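Local coordinates for intracellular protein transport protein USO1 (Saccharomyces cerevisiae S288c, PDB 6LSU), which is a dimeric membrane-tethering protein required for protein transport from the endoplasmic reticulum to the Golgi complex, here represented by its globular head, at residues A[338-346]-A[376-384]; A[630-638]-A[715-724]. All coordinates share one frame; numbering follows the deposited sequence.

Contact 1: residues A[338-346]-A[376-384]; sequences LMVVLRLAF and FSKIDVPYF
I379 N donates to F376 O at 3.0 Å, closing a type I beta turn that presents both side chains to L338 and L342 of the helix. The turn leads from the end of helix 370-376 into strand 380-384. I379 gives more area to this contact than any other residue. With CG1 anti to its carbonyl carbon (chi1 -54°) and the chain extended, its CD1 touches both leucines, 3.8 Å from L338 CD2 and from L342 CD1. Its other branch, CG2, lies 3.7 Å from M339 SD. The M339 and I379 side chains run antiparallel alongside each other, and the bent methionine chain brings CE to 4.0 Å from D380 O. The F376 ring takes the leucines differently: L338 CD2 sits at its edge, whereas L342 CD1 approaches CE1 obliquely at 3.5 Å. The axes of helix 338-346 and strand 380-384 come within 10.2 Å and are inclined by 40°. Past the turn V381 points toward the helix, with CG1 4.4 Å from F346 CD2, and Y383 OH reaches F346 CB; D380 points away. The helix belongs to ARM 6 and the turn and strand to ARM 7, so the contact joins consecutive repeats of the armadillo-type head. W411 meets the F346 ring edge-to-face, and strand 399-403 pairs with the backbones of V381 and Y383. Because the strand's backbone bonds go to that partner and the helix offers carbon and the sulfur of M339 to apolar side chains, the fit of the helix against the turn and strand rests on shape and burial, not on directional polar bonds.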
loop_
_atom_site.group_PDB
_atom_site.type_symbol
_atom_site.label_atom_id
_atom_site.label_comp_id
_atom_site.label_asym_id
_atom_site.label_seq_id
_atom_site.Cartn_x
_atom_site.Cartn_y
_atom_site.Cartn_z
ATOM N N LEU A 338 -13.334 -11.382 -3.182
ATOM C CA LEU A 338 -13.897 -10.010 -3.291
ATOM C C LEU A 338 -14.866 -9.748 -2.156
ATOM O O LEU A 338 -14.812 -8.654 -1.538
ATOM C CB LEU A 338 -14.651 -9.810 -4.601
ATOM C CG LEU A 338 -15.187 -8.380 -4.789
ATOM C CD1 LEU A 338 -14.056 -7.355 -4.715
ATOM C CD2 LEU A 338 -15.948 -8.239 -6.112
ATOM N N MET A 339 -15.771 -10.668 -1.939
ATOM C CA MET A 339 -16.812 -10.532 -0.915
ATOM C C MET A 339 -16.097 -10.543 0.428
ATOM O O MET A 339 -16.487 -9.837 1.335
ATOM C CB MET A 339 -17.819 -11.688 -1.000
ATOM C CG MET A 339 -18.999 -11.468 -0.103
ATOM S SD MET A 339 -19.945 -10.063 -0.748
ATOM C CE MET A 339 -20.424 -9.321 0.823
ATOM N N VAL A 340 -15.105 -11.387 0.588
ATOM C CA VAL A 340 -14.397 -11.456 1.904
ATOM C C VAL A 340 -13.628 -10.140 2.153
ATOM O O VAL A 340 -13.686 -9.650 3.311
ATOM C CB VAL A 340 -13.490 -12.687 2.002
ATOM C CG1 VAL A 340 -12.721 -12.672 3.321
ATOM C CG2 VAL A 340 -14.331 -13.949 1.910
ATOM N N VAL A 341 -12.906 -9.597 1.164
ATOM C CA VAL A 341 -12.137 -8.360 1.487
ATOM C C VAL A 341 -13.108 -7.180 1.744
ATOM O O VAL A 341 -12.803 -6.369 2.566
ATOM C CB VAL A 341 -10.960 -8.065 0.526
ATOM C CG1 VAL A 341 -10.321 -9.305 -0.055
ATOM C CG2 VAL A 341 -11.278 -7.061 -0.510
ATOM N N LEU A 342 -14.266 -7.120 1.089
ATOM C CA LEU A 342 -15.272 -6.045 1.297
ATOM C C LEU A 342 -15.909 -6.209 2.649
ATOM O O LEU A 342 -16.223 -5.177 3.222
ATOM C CB LEU A 342 -16.374 -6.089 0.238
ATOM C CG LEU A 342 -15.974 -5.658 -1.169
ATOM C CD1 LEU A 342 -17.158 -5.845 -2.123
ATOM C CD2 LEU A 342 -15.499 -4.227 -1.161
ATOM N N ARG A 343 -16.057 -7.435 3.165
ATOM C CA ARG A 343 -16.453 -7.632 4.587
ATOM C C ARG A 343 -15.392 -7.018 5.496
ATOM O O ARG A 343 -15.799 -6.390 6.464
ATOM C CB ARG A 343 -16.687 -9.102 4.930
ATOM C CG ARG A 343 -18.069 -9.568 4.517
ATOM C CD ARG A 343 -18.330 -11.004 4.974
ATOM N NE ARG A 343 -19.197 -11.650 3.994
ATOM C CZ ARG A 343 -18.870 -12.689 3.229
ATOM N NH1 ARG A 343 -17.700 -13.294 3.357
ATOM N NH2 ARG A 343 -19.737 -13.130 2.337
ATOM N N LEU A 344 -14.102 -7.227 5.224
ATOM C CA LEU A 344 -13.009 -6.667 6.054
ATOM C C LEU A 344 -13.059 -5.126 5.977
ATOM O O LEU A 344 -12.746 -4.475 6.995
ATOM C CB LEU A 344 -11.660 -7.212 5.577
ATOM C CG LEU A 344 -11.400 -8.695 5.871
ATOM C CD1 LEU A 344 -10.098 -9.126 5.246
ATOM C CD2 LEU A 344 -11.344 -9.002 7.356
ATOM N N ALA A 345 -13.404 -4.572 4.804
ATOM C CA ALA A 345 -13.472 -3.104 4.619
ATOM C C ALA A 345 -14.591 -2.541 5.534
ATOM O O ALA A 345 -14.334 -1.549 6.150
ATOM C CB ALA A 345 -13.643 -2.749 3.142
ATOM N N PHE A 346 -15.733 -3.210 5.696
ATOM C CA PHE A 346 -17.015 -2.632 6.214
ATOM C C PHE A 346 -17.362 -3.135 7.615
ATOM O O PHE A 346 -18.124 -2.514 8.313
ATOM C CB PHE A 346 -18.190 -2.860 5.262
ATOM C CG PHE A 346 -17.942 -2.264 3.894
ATOM C CD1 PHE A 346 -17.546 -0.944 3.762
ATOM C CD2 PHE A 346 -18.111 -3.011 2.742
ATOM C CE1 PHE A 346 -17.292 -0.389 2.516
ATOM C CE2 PHE A 346 -17.851 -2.447 1.493
ATOM C CZ PHE A 346 -17.398 -1.149 1.387
ATOM N N PHE A 376 -19.717 -6.157 -8.878
ATOM C CA PHE A 376 -19.573 -5.176 -7.773
ATOM C C PHE A 376 -20.880 -4.417 -7.550
ATOM O O PHE A 376 -21.358 -4.296 -6.407
ATOM C CB PHE A 376 -18.421 -4.221 -8.080
ATOM C CG PHE A 376 -17.935 -3.517 -6.844
ATOM C CD1 PHE A 376 -17.140 -4.188 -5.929
ATOM C CD2 PHE A 376 -18.320 -2.207 -6.591
ATOM C CE1 PHE A 376 -16.710 -3.542 -4.787
ATOM C CE2 PHE A 376 -17.926 -1.576 -5.434
ATOM C CZ PHE A 376 -17.127 -2.233 -4.530
ATOM N N SER A 377 -21.475 -3.918 -8.615
ATOM C CA SER A 377 -22.721 -3.118 -8.553
ATOM C C SER A 377 -23.874 -3.907 -7.941
ATOM O O SER A 377 -24.836 -3.283 -7.646
ATOM C CB SER A 377 -23.143 -2.653 -9.880
ATOM O OG SER A 377 -23.491 -3.800 -10.623
ATOM N N LYS A 378 -23.760 -5.226 -7.751
ATOM C CA LYS A 378 -24.857 -6.098 -7.229
ATOM C C LYS A 378 -24.570 -6.549 -5.807
ATOM O O LYS A 378 -25.449 -7.183 -5.153
ATOM C CB LYS A 378 -25.055 -7.305 -8.134
ATOM C CG LYS A 378 -25.146 -6.962 -9.616
ATOM C CD LYS A 378 -25.749 -8.055 -10.429
ATOM C CE LYS A 378 -24.827 -9.231 -10.639
ATOM N NZ LYS A 378 -25.239 -9.995 -11.830
ATOM N N ILE A 379 -23.402 -6.177 -5.287
ATOM C CA ILE A 379 -23.032 -6.576 -3.906
ATOM C C ILE A 379 -23.750 -5.675 -2.883
ATOM O O ILE A 379 -23.733 -4.413 -2.997
ATOM C CB ILE A 379 -21.530 -6.570 -3.744
ATOM C CG1 ILE A 379 -20.896 -7.442 -4.818
ATOM C CG2 ILE A 379 -21.201 -6.972 -2.326
ATOM C CD1 ILE A 379 -19.391 -7.447 -4.800
ATOM N N ASP A 380 -24.350 -6.337 -1.894
ATOM C CA ASP A 380 -25.102 -5.749 -0.763
ATOM C C ASP A 380 -24.423 -6.205 0.535
ATOM O O ASP A 380 -23.879 -7.322 0.597
ATOM C CB ASP A 380 -26.568 -6.170 -0.793
ATOM C CG ASP A 380 -27.372 -5.609 -1.959
ATOM O OD1 ASP A 380 -27.177 -4.394 -2.302
ATOM O OD2 ASP A 380 -28.202 -6.388 -2.528
ATOM N N VAL A 381 -24.435 -5.386 1.571
ATOM C CA VAL A 381 -23.815 -5.834 2.840
ATOM C C VAL A 381 -24.880 -5.786 3.928
ATOM O O VAL A 381 -25.734 -4.910 3.961
ATOM C CB VAL A 381 -22.494 -5.096 3.125
ATOM C CG1 VAL A 381 -22.473 -3.720 2.517
ATOM C CG2 VAL A 381 -22.126 -5.051 4.594
ATOM N N PRO A 382 -24.958 -6.850 4.739
ATOM C CA PRO A 382 -25.944 -6.970 5.814
ATOM C C PRO A 382 -25.682 -5.871 6.856
ATOM O O PRO A 382 -24.515 -5.638 7.186
ATOM C CB PRO A 382 -25.642 -8.366 6.377
ATOM C CG PRO A 382 -24.146 -8.514 6.096
ATOM C CD PRO A 382 -24.060 -8.007 4.674
ATOM N N TYR A 383 -26.737 -5.207 7.322
ATOM C CA TYR A 383 -26.701 -4.259 8.460
ATOM C C TYR A 383 -27.743 -4.699 9.497
ATOM O O TYR A 383 -28.684 -5.463 9.156
ATOM C CB TYR A 383 -26.828 -2.825 7.937
ATOM C CG TYR A 383 -25.474 -2.305 7.554
ATOM C CD1 TYR A 383 -24.942 -2.543 6.299
ATOM C CD2 TYR A 383 -24.655 -1.698 8.492
ATOM C CE1 TYR A 383 -23.677 -2.098 5.952
ATOM C CE2 TYR A 383 -23.383 -1.242 8.164
ATOM C CZ TYR A 383 -22.892 -1.441 6.881
ATOM O OH TYR A 383 -21.644 -1.018 6.513
ATOM N N PHE A 384 -27.537 -4.292 10.758
ATOM C CA PHE A 384 -28.448 -4.591 11.921
ATOM C C PHE A 384 -29.278 -3.322 12.356
ATOM O O PHE A 384 -28.745 -2.169 12.482
ATOM C CB PHE A 384 -27.671 -5.360 13.021
ATOM C CG PHE A 384 -28.528 -5.680 14.215
ATOM C CD1 PHE A 384 -29.477 -6.677 14.090
ATOM C CD2 PHE A 384 -28.444 -4.964 15.408
ATOM C CE1 PHE A 384 -30.308 -6.992 15.151
ATOM C CE2 PHE A 384 -29.278 -5.279 16.471
ATOM C CZ PHE A 384 -30.209 -6.293 16.339
#

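Contact 2: residues A[630-638]-A[715-724]; sequences MLLGVAYEF and RIRTALSHDP
The guanidinium of R715 carries F638 CZ over the centre of one face, 3.6 Å above its plane, and E637 OE1 in plane at its edge. The F638 ring is tilted 59° from that plane, and E637 CG lies over one of the ring's own faces. Two weak hydrogen bonds of a salt bridge run to OE1, from R715 NE at 3.3 Å and from NH2 at 3.5 Å. An extended arginine chain, CG anti to the backbone N (chi1 -163°), carries the charge across to the glutamate. Y636 has A719 O in plane at its ring edge, 3.3 Å from CE2, with D723 CB also near the edge and L720 CD2 approaching obliquely. Helix 622-637, most of it in ARM 10, ends against the last modelled residues of the head, which run past its final turn after helix 713-717. A719 CB comes to 3.9 Å from G633 O, and I716 spans the apolar end, with CG2 on M630 CG and CD1 on V634 CG2. Replacing Y636 by alanine removes ring and hydroxyl and is likely to open a gap beside L720 and A719 O, leaving the D723-P724 end still less restrained. E637 OE2 packs on A719 CA and CB and lies 3.7 Å from D723 OD2, a closeness of like charges that might raise the aspartate's affinity for a proton, though poor order makes the position of D723 doubtful.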
loop_
_atom_site.group_PDB
_atom_site.type_symbol
_atom_site.label_atom_id
_atom_site.label_comp_id
_atom_site.label_asym_id
_atom_site.label_seq_id
_atom_site.Cartn_x
_atom_site.Cartn_y
_atom_site.Cartn_z
ATOM N N MET A 630 -8.679 33.357 -12.249
ATOM C CA MET A 630 -8.547 32.268 -13.258
ATOM C C MET A 630 -9.938 31.886 -13.816
ATOM O O MET A 630 -10.118 31.692 -15.067
ATOM C CB MET A 630 -7.917 31.044 -12.615
ATOM C CG MET A 630 -7.265 30.160 -13.642
ATOM S SD MET A 630 -6.717 28.608 -12.929
ATOM C CE MET A 630 -5.513 29.225 -11.750
ATOM N N LEU A 631 -10.925 31.785 -12.918
ATOM C CA LEU A 631 -12.305 31.460 -13.322
ATOM C C LEU A 631 -12.727 32.417 -14.437
ATOM O O LEU A 631 -13.290 31.930 -15.495
ATOM C CB LEU A 631 -13.204 31.588 -12.095
ATOM C CG LEU A 631 -14.373 30.617 -12.040
ATOM C CD1 LEU A 631 -15.482 31.130 -11.107
ATOM C CD2 LEU A 631 -14.934 30.385 -13.446
ATOM N N LEU A 632 -12.531 33.726 -14.217
ATOM C CA LEU A 632 -13.035 34.778 -15.135
ATOM C C LEU A 632 -12.278 34.715 -16.464
ATOM O O LEU A 632 -12.935 34.777 -17.537
ATOM C CB LEU A 632 -12.866 36.147 -14.458
ATOM C CG LEU A 632 -13.733 36.331 -13.220
ATOM C CD1 LEU A 632 -13.344 37.587 -12.478
ATOM C CD2 LEU A 632 -15.216 36.357 -13.597
ATOM N N GLY A 633 -10.965 34.612 -16.390
ATOM C CA GLY A 633 -10.111 34.361 -17.562
ATOM C C GLY A 633 -10.605 33.179 -18.362
ATOM O O GLY A 633 -10.872 33.361 -19.556
ATOM N N VAL A 634 -10.757 32.016 -17.720
ATOM C CA VAL A 634 -11.112 30.747 -18.417
ATOM C C VAL A 634 -12.489 30.977 -19.036
ATOM O O VAL A 634 -12.649 30.657 -20.214
ATOM C CB VAL A 634 -11.034 29.509 -17.483
ATOM C CG1 VAL A 634 -11.794 28.299 -18.036
ATOM C CG2 VAL A 634 -9.589 29.130 -17.191
ATOM N N ALA A 635 -13.427 31.541 -18.269
ATOM C CA ALA A 635 -14.803 31.843 -18.732
ATOM C C ALA A 635 -14.696 32.727 -19.974
ATOM O O ALA A 635 -15.494 32.536 -20.920
ATOM C CB ALA A 635 -15.618 32.511 -17.652
ATOM N N TYR A 636 -13.718 33.642 -20.000
ATOM C CA TYR A 636 -13.504 34.493 -21.194
ATOM C C TYR A 636 -13.158 33.605 -22.405
ATOM O O TYR A 636 -13.832 33.719 -23.438
ATOM C CB TYR A 636 -12.471 35.597 -20.945
ATOM C CG TYR A 636 -12.114 36.251 -22.250
ATOM C CD1 TYR A 636 -13.102 36.773 -23.059
ATOM C CD2 TYR A 636 -10.826 36.250 -22.718
ATOM C CE1 TYR A 636 -12.819 37.294 -24.305
ATOM C CE2 TYR A 636 -10.525 36.773 -23.963
ATOM C CZ TYR A 636 -11.522 37.304 -24.751
ATOM O OH TYR A 636 -11.225 37.822 -25.971
ATOM N N GLU A 637 -12.162 32.722 -22.264
ATOM C CA GLU A 637 -11.579 31.847 -23.332
ATOM C C GLU A 637 -12.611 30.962 -24.049
ATOM O O GLU A 637 -12.354 30.562 -25.201
ATOM C CB GLU A 637 -10.558 30.908 -22.704
ATOM C CG GLU A 637 -9.902 29.983 -23.705
ATOM C CD GLU A 637 -8.739 30.608 -24.450
ATOM O OE1 GLU A 637 -8.559 30.289 -25.647
ATOM O OE2 GLU A 637 -7.988 31.375 -23.814
ATOM N N PHE A 638 -13.723 30.620 -23.408
ATOM C CA PHE A 638 -14.739 29.738 -24.032
ATOM C C PHE A 638 -16.057 30.509 -24.136
ATOM O O PHE A 638 -17.105 29.877 -24.360
ATOM C CB PHE A 638 -14.737 28.408 -23.262
ATOM C CG PHE A 638 -13.363 27.763 -23.225
ATOM C CD1 PHE A 638 -12.834 27.165 -24.362
ATOM C CD2 PHE A 638 -12.573 27.801 -22.087
ATOM C CE1 PHE A 638 -11.564 26.599 -24.351
ATOM C CE2 PHE A 638 -11.308 27.217 -22.069
ATOM C CZ PHE A 638 -10.806 26.607 -23.201
ATOM N N ARG A 715 -1.893 28.657 -22.035
ATOM C CA ARG A 715 -3.245 29.045 -22.509
ATOM C C ARG A 715 -3.990 29.837 -21.422
ATOM O O ARG A 715 -4.680 30.756 -21.798
ATOM C CB ARG A 715 -4.067 27.821 -22.921
ATOM C CG ARG A 715 -5.271 28.185 -23.775
ATOM C CD ARG A 715 -6.161 26.999 -24.085
ATOM N NE ARG A 715 -7.276 27.365 -24.944
ATOM C CZ ARG A 715 -8.028 26.503 -25.614
ATOM N NH1 ARG A 715 -7.803 25.206 -25.507
ATOM N NH2 ARG A 715 -9.027 26.919 -26.378
ATOM N N ILE A 716 -3.886 29.474 -20.134
ATOM C CA ILE A 716 -4.638 30.168 -19.048
ATOM C C ILE A 716 -4.063 31.585 -19.004
ATOM O O ILE A 716 -4.802 32.552 -19.335
ATOM C CB ILE A 716 -4.527 29.470 -17.668
ATOM C CG1 ILE A 716 -4.957 27.996 -17.670
ATOM C CG2 ILE A 716 -5.293 30.265 -16.616
ATOM C CD1 ILE A 716 -6.135 27.701 -18.535
ATOM N N ARG A 717 -2.775 31.674 -18.660
ATOM C CA ARG A 717 -2.012 32.931 -18.447
ATOM C C ARG A 717 -2.263 33.929 -19.588
ATOM O O ARG A 717 -2.303 35.133 -19.273
ATOM C CB ARG A 717 -0.510 32.645 -18.372
ATOM C CG ARG A 717 0.329 33.855 -17.992
ATOM C CD ARG A 717 1.825 33.594 -17.949
ATOM N NE ARG A 717 2.402 33.344 -19.271
ATOM C CZ ARG A 717 3.024 32.221 -19.654
ATOM N NH1 ARG A 717 3.181 31.199 -18.822
ATOM N NH2 ARG A 717 3.497 32.129 -20.885
ATOM N N THR A 718 -2.411 33.469 -20.842
ATOM C CA THR A 718 -2.523 34.348 -22.041
ATOM C C THR A 718 -3.962 34.392 -22.566
ATOM O O THR A 718 -4.152 34.625 -23.783
ATOM C CB THR A 718 -1.565 33.922 -23.169
ATOM O OG1 THR A 718 -2.129 32.912 -24.011
ATOM C CG2 THR A 718 -0.232 33.435 -22.651
ATOM N N ALA A 719 -4.956 34.158 -21.711
ATOM C CA ALA A 719 -6.366 34.137 -22.146
ATOM C C ALA A 719 -6.762 35.556 -22.583
ATOM O O ALA A 719 -7.377 35.678 -23.661
ATOM C CB ALA A 719 -7.260 33.604 -21.051
ATOM N N LEU A 720 -6.429 36.576 -21.781
ATOM C CA LEU A 720 -6.829 37.992 -22.032
ATOM C C LEU A 720 -5.934 38.604 -23.114
ATOM O O LEU A 720 -6.437 39.391 -23.934
ATOM C CB LEU A 720 -6.750 38.785 -20.727
ATOM C CG LEU A 720 -7.767 38.369 -19.669
ATOM C CD1 LEU A 720 -8.078 39.519 -18.734
ATOM C CD2 LEU A 720 -9.052 37.859 -20.297
ATOM N N SER A 721 -4.657 38.232 -23.118
ATOM C CA SER A 721 -3.664 38.640 -24.142
ATOM C C SER A 721 -4.089 38.105 -25.515
ATOM O O SER A 721 -4.690 37.024 -25.573
ATOM C CB SER A 721 -2.271 38.179 -23.773
ATOM O OG SER A 721 -2.029 38.324 -22.378
ATOM N N HIS A 722 -3.817 38.885 -26.566
ATOM C CA HIS A 722 -3.979 38.553 -28.009
ATOM C C HIS A 722 -5.468 38.541 -28.389
ATOM O O HIS A 722 -5.837 39.298 -29.306
ATOM C CB HIS A 722 -3.228 37.253 -28.365
ATOM C CG HIS A 722 -2.660 37.244 -29.750
ATOM N ND1 HIS A 722 -1.504 37.934 -30.084
ATOM C CD2 HIS A 722 -3.077 36.643 -30.887
ATOM C CE1 HIS A 722 -1.240 37.761 -31.364
ATOM N NE2 HIS A 722 -2.190 36.972 -31.881
ATOM N N ASP A 723 -6.291 37.754 -27.687
ATOM C CA ASP A 723 -7.692 37.421 -28.077
ATOM C C ASP A 723 -8.518 38.713 -28.148
ATOM O O ASP A 723 -8.206 39.676 -27.444
ATOM C CB ASP A 723 -8.243 36.343 -27.130
ATOM C CG ASP A 723 -7.283 35.185 -26.849
ATOM O OD1 ASP A 723 -6.086 35.305 -27.190
ATOM O OD2 ASP A 723 -7.735 34.171 -26.272
ATOM N N PRO A 724 -9.567 38.797 -29.013
ATOM C CA PRO A 724 -10.322 40.041 -29.227
ATOM C C PRO A 724 -11.375 40.357 -28.151
ATOM O O PRO A 724 -12.583 40.206 -28.347
ATOM C CB PRO A 724 -11.019 39.750 -30.565
ATOM C CG PRO A 724 -11.356 38.284 -30.450
ATOM C CD PRO A 724 -10.093 37.698 -29.846
#

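In the fold
Contacts 1 and 2 lie in different stretches of the elongated, mostly helical head, with centres about 47 Å apart, and they share no helix or strand. Contact 1 is nearer the middle of the chain, where a helix of ARM 6 meets the turn and strand that follow in ARM 7; it is partly buried and apolar in its side chains. Contact 2, about 41 Å from the centre of the chain, joins helix 622-637, largely in ARM 10, to the modelled C-terminal end. It is the more deeply buried of the two, yet its chemistry is mixed, an apolar cluster giving way to a weak salt bridge on exposed R715 and to the poorly ordered D723.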